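Local coordinates for fucose-binding lectin (Kordia periserrulae, PDB 6HTN), which binds fucose as a beta-propeller lectin, with pockets that take up methyl alpha-L-fucopyranoside, at the interface of chains A and B. Residues are numbered along the deposited sequence; one frame, centred on the assembly and turned at random. Chains: chain A/B, Fucose-binding lectin.

The interface of chains A and B. Residues chain A 103, 119, 127, 142-143; chain B 17-19, 30, 37.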
loop_
_atom_site.group_PDB
_atom_site.type_symbol
_atom_site.label_atom_id
_atom_site.label_comp_id
_atom_site.label_asym_id
_atom_site.label_seq_id
_atom_site.Cartn_x
_atom_site.Cartn_y
_atom_site.Cartn_z
ATOM N N ASP A 103 11.823 -5.963 5.755
ATOM C CA ASP A 103 12.013 -7.357 6.175
ATOM C C ASP A 103 13.340 -7.455 6.919
ATOM O O ASP A 103 14.268 -6.710 6.602
ATOM C CB ASP A 103 12.097 -8.297 4.965
ATOM C CG ASP A 103 10.743 -8.536 4.308
ATOM O OD1 ASP A 103 9.746 -8.707 5.034
ATOM O OD2 ASP A 103 10.704 -8.508 3.026
ATOM N N TYR A 119 15.929 -5.515 4.685
ATOM C CA TYR A 119 15.662 -5.298 3.246
ATOM C C TYR A 119 14.486 -4.333 3.120
ATOM O O TYR A 119 13.461 -4.527 3.779
ATOM C CB TYR A 119 15.311 -6.619 2.565
ATOM C CG TYR A 119 16.412 -7.635 2.697
ATOM C CD1 TYR A 119 16.523 -8.406 3.840
ATOM C CD2 TYR A 119 17.382 -7.814 1.688
ATOM C CE1 TYR A 119 17.560 -9.305 4.015
ATOM C CE2 TYR A 119 18.395 -8.716 1.852
ATOM C CZ TYR A 119 18.488 -9.447 3.007
ATOM O OH TYR A 119 19.533 -10.311 3.249
ATOM N N GLN A 127 15.504 -2.118 -4.382
ATOM C CA GLN A 127 15.508 -2.962 -3.171
ATOM C C GLN A 127 16.928 -2.957 -2.597
ATOM O O GLN A 127 17.890 -3.342 -3.359
ATOM C CB GLN A 127 15.166 -4.403 -3.511
ATOM C CG GLN A 127 13.805 -4.661 -4.111
ATOM C CD GLN A 127 13.499 -6.145 -4.209
ATOM O OE1 GLN A 127 14.300 -6.979 -3.795
ATOM N NE2 GLN A 127 12.339 -6.505 -4.749
ATOM N N TYR A 142 23.250 -7.537 -1.953
ATOM C CA TYR A 142 21.951 -7.998 -2.482
ATOM C C TYR A 142 21.495 -7.080 -3.609
ATOM O O TYR A 142 21.527 -5.832 -3.481
ATOM C CB TYR A 142 20.878 -7.952 -1.368
ATOM C CG TYR A 142 19.504 -8.251 -1.873
ATOM C CD1 TYR A 142 19.031 -9.542 -1.983
ATOM C CD2 TYR A 142 18.645 -7.219 -2.271
ATOM C CE1 TYR A 142 17.786 -9.856 -2.471
ATOM C CE2 TYR A 142 17.371 -7.512 -2.716
ATOM C CZ TYR A 142 16.932 -8.823 -2.847
ATOM O OH TYR A 142 15.684 -9.122 -3.304
ATOM N N THR A 143 21.047 -7.716 -4.672
ATOM C CA THR A 143 20.291 -7.096 -5.786
ATOM C C THR A 143 19.100 -7.977 -6.086
ATOM O O THR A 143 19.116 -9.181 -5.856
ATOM C CB THR A 143 21.145 -6.923 -7.070
ATOM O OG1 THR A 143 21.590 -8.218 -7.452
ATOM C CG2 THR A 143 22.306 -5.998 -6.794
ATOM N N ILE B 17 15.230 -14.490 0.135
ATOM C CA ILE B 17 14.523 -13.189 0.168
ATOM C C ILE B 17 13.429 -13.274 -0.887
ATOM O O ILE B 17 13.729 -13.476 -2.085
ATOM C CB ILE B 17 15.503 -12.050 -0.088
ATOM C CG1 ILE B 17 16.749 -12.103 0.789
ATOM C CG2 ILE B 17 14.773 -10.725 -0.046
ATOM C CD1 ILE B 17 16.489 -12.098 2.263
ATOM N N TYR B 18 12.185 -13.062 -0.482
ATOM C CA TYR B 18 10.994 -13.205 -1.343
ATOM C C TYR B 18 10.390 -11.838 -1.607
ATOM O O TYR B 18 10.178 -11.072 -0.625
ATOM C CB TYR B 18 9.985 -14.165 -0.712
ATOM C CG TYR B 18 10.571 -15.527 -0.464
ATOM C CD1 TYR B 18 10.590 -16.467 -1.469
ATOM C CD2 TYR B 18 11.162 -15.841 0.741
ATOM C CE1 TYR B 18 11.188 -17.715 -1.277
ATOM C CE2 TYR B 18 11.747 -17.068 0.958
ATOM C CZ TYR B 18 11.793 -17.995 -0.096
ATOM O OH TYR B 18 12.462 -19.194 0.047
ATOM N N SER B 19 10.089 -11.566 -2.870
ATOM C CA SER B 19 9.535 -10.240 -3.224
ATOM C C SER B 19 8.568 -10.393 -4.392
ATOM O O SER B 19 8.658 -11.367 -5.138
ATOM C CB SER B 19 10.578 -9.226 -3.444
ATOM O OG SER B 19 11.397 -9.548 -4.557
ATOM N N ARG B 30 15.302 -14.748 -4.123
ATOM C CA ARG B 30 16.734 -14.486 -4.227
ATOM C C ARG B 30 17.441 -15.235 -3.138
ATOM O O ARG B 30 16.966 -15.245 -1.984
ATOM C CB ARG B 30 17.039 -13.004 -4.207
ATOM C CG ARG B 30 16.475 -12.241 -5.387
ATOM C CD ARG B 30 17.275 -12.504 -6.671
ATOM N NE ARG B 30 18.499 -11.761 -6.679
ATOM C CZ ARG B 30 19.531 -12.017 -7.504
ATOM N NH1 ARG B 30 19.470 -13.058 -8.319
ATOM N NH2 ARG B 30 20.574 -11.234 -7.515
ATOM N N TRP B 37 24.461 -13.867 -4.834
ATOM C CA TRP B 37 23.008 -13.958 -4.952
ATOM C C TRP B 37 22.614 -14.660 -6.245
ATOM O O TRP B 37 23.266 -14.384 -7.295
ATOM C CB TRP B 37 22.420 -12.563 -4.847
ATOM C CG TRP B 37 22.522 -12.008 -3.465
ATOM C CD1 TRP B 37 23.448 -11.137 -2.974
ATOM C CD2 TRP B 37 21.640 -12.304 -2.358
ATOM N NE1 TRP B 37 23.222 -10.865 -1.657
ATOM C CE2 TRP B 37 22.132 -11.577 -1.259
ATOM C CE3 TRP B 37 20.508 -13.097 -2.237
ATOM C CZ2 TRP B 37 21.496 -11.625 -0.015
ATOM C CZ3 TRP B 37 19.841 -13.136 -1.006
ATOM C CH2 TRP B 37 20.368 -12.417 0.070
HETATM O O HOH W 1 13.530 -11.058 -3.615
#
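A:Tyr142 meets B:Trp37 edge to face: the two ring planes stand at 90°, and CD1 on the rim of the A:Tyr142 ring points at the middle of the indole, 3.8 Å from CE2 of B:Trp37. The alpha carbon of A:Tyr142 lies over the five-membered part of the same indole, so backbone and ring edge together cover that face. With CG anti to the backbone N (chi1 173°), the phenol runs on across the indole towards chain B's strands, where CE1 touches CB of B:Arg30 and the hydroxyl reaches CG2 of B:Ile17. OH of A:Tyr142 donates to OE1 of A:Gln127 at 2.6 Å, arriving almost head-on to the carbonyl, which helps fix the amide's rotation. This turns NE2 of A:Gln127 towards chain B, where it gives OG of B:Ser19 a nearly straight bond of 3.2 Å in the amide plane. A water ties the A:Tyr142 hydroxyl to B:Ser19 OG and the B:Ile17 carbonyl, linking polar groups of both chains. B:Ile17 also lies across A:Tyr119, its CD1 over one face of the phenol, nearer the ring's edge than its centre and 3.4 Å from CZ of A:Tyr119. At the next residue of the chain A tail, the carbonyl O of A:Thr143 receives the guanidinium of B:Arg30 side-on, the arginine bending at chi2 and chi3 to bring NE to 2.8 Å and NH2 to 3.0 Å from that oxygen. The oxygen lies near the guanidinium plane, while NH2 comes from above the carbonyl plane and not on a lone pair. The site joins strands 114-121 and 127-132 and the C-terminal tail of chain A to strands 13-20, 27-32 and 37-39 of chain B, placing the end of one chain against the start of the next in what appears to be a propeller assembled from separate chains.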